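Local coordinates for acetyltransferase, GNAT family (PDB 3IWG), which transfers an acetyl group, as a GNAT-family acetyltransferase, typically from acetyl-CoA, to an acceptor not identified here, at the interface of chains A and B. Residues are numbered along the deposited sequence; one frame, centred on the assembly and turned at random. Chains: chain A/B, Acetyltransferase, GNAT family.

The interface of chains A and B. Residues chain A 13-14, 41; chain B 149, 152.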
loop_
_atom_site.group_PDB
_atom_site.type_symbol
_atom_site.label_atom_id
_atom_site.label_comp_id
_atom_site.label_asym_id
_atom_site.label_seq_id
_atom_site.Cartn_x
_atom_site.Cartn_y
_atom_site.Cartn_z
ATOM N N LEU A 13 14.550 -1.198 -14.190
ATOM C CA LEU A 13 13.475 -1.714 -15.051
ATOM C C LEU A 13 13.168 -0.784 -16.267
ATOM O O LEU A 13 12.555 -1.219 -17.247
ATOM C CB LEU A 13 12.221 -1.976 -14.205
ATOM C CG LEU A 13 12.170 -3.341 -13.514
ATOM C CD1 LEU A 13 13.542 -3.820 -12.977
ATOM C CD2 LEU A 13 11.128 -3.359 -12.426
ATOM N N SER A 14 13.651 0.459 -16.178
ATOM C CA SER A 14 13.665 1.450 -17.273
ATOM C C SER A 14 14.349 0.920 -18.515
ATOM O O SER A 14 13.915 1.199 -19.595
ATOM C CB SER A 14 14.340 2.790 -16.843
ATOM O OG SER A 14 15.761 2.831 -17.133
ATOM N N PRO A 41 7.233 -7.130 -11.499
ATOM C CA PRO A 41 8.170 -6.006 -11.240
ATOM C C PRO A 41 8.961 -6.148 -9.926
ATOM O O PRO A 41 9.997 -5.513 -9.775
ATOM C CB PRO A 41 7.246 -4.786 -11.161
ATOM C CG PRO A 41 5.959 -5.205 -11.737
ATOM C CD PRO A 41 5.847 -6.680 -11.450
ATOM N N GLU B 149 8.752 2.212 -12.591
ATOM C CA GLU B 149 9.846 1.265 -12.814
ATOM C C GLU B 149 10.956 1.247 -11.772
ATOM O O GLU B 149 11.674 0.275 -11.715
ATOM C CB GLU B 149 10.495 1.451 -14.200
ATOM C CG GLU B 149 9.502 1.409 -15.353
ATOM C CD GLU B 149 9.188 2.844 -15.820
ATOM O OE1 GLU B 149 8.920 3.773 -14.949
ATOM O OE2 GLU B 149 9.292 3.042 -17.062
ATOM N N THR B 152 10.954 -1.286 -7.313
ATOM C CA THR B 152 11.797 -2.341 -6.778
ATOM C C THR B 152 13.135 -1.850 -6.255
ATOM O O THR B 152 13.571 -2.261 -5.187
ATOM C CB THR B 152 12.014 -3.470 -7.850
ATOM O OG1 THR B 152 12.745 -4.524 -7.232
ATOM C CG2 THR B 152 12.787 -2.971 -9.039
HETATM O O HOH W 1 9.658 -2.516 -9.565
#
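A:Leu13 meets B:Thr152 and B:Glu149 at the apolar centre of this patch, one part of a two-fold symmetric interface between two copies of the protein in the deposited assembly. A:Leu13 belongs to the 3-10 helix 13-16, and B:Thr152 is near the start of helix 151-162. The delta-methyl CD2 of A:Leu13 lies 3.8 Å from the gamma-methyl CG2 of B:Thr152. The other branch, CD1, lies a little farther from the same methyl, so the fork of the leucine faces the threonine. The two side chains cross at about a right angle and touch through their methyl ends. B:Thr152 turns its hydroxyl OG1 anti to its backbone N (chi1 -175°). This places CG2 between the backbone N and the carbonyl carbon, where it faces the leucine.

Nearer its backbone, A:Leu13 packs on B:Glu149, which sits in the 3-10 helix 148-150. CB of A:Leu13 lies 3.8 Å from CB of B:Glu149. The carbonyl O of B:Glu149 comes within 3.4 Å of A:Leu13 CB and also approaches CD2. These are packing contacts of a carbonyl with aliphatic carbon. CB of B:Glu149 also lies 3.9 Å from the backbone N of A:Ser14, in the same 3-10 helix as A:Leu13. In this patch B:Glu149 touches chain A with CB and its carbonyl O.

The patch recurs with the chains exchanged. The crystal structure by itself does not establish that this dimer forms in solution.

At the polar rim, the carbonyl O of A:Pro41, in the 3-10 helix 40-42, lies 3.5 Å from CB of B:Thr152. A water joins the two backbones here. Water 1 lies 3.0 Å from A:Pro41 O. The amide N of B:Thr152 is 2.9 Å from water 1, with an angle of 147° at the amide hydrogen.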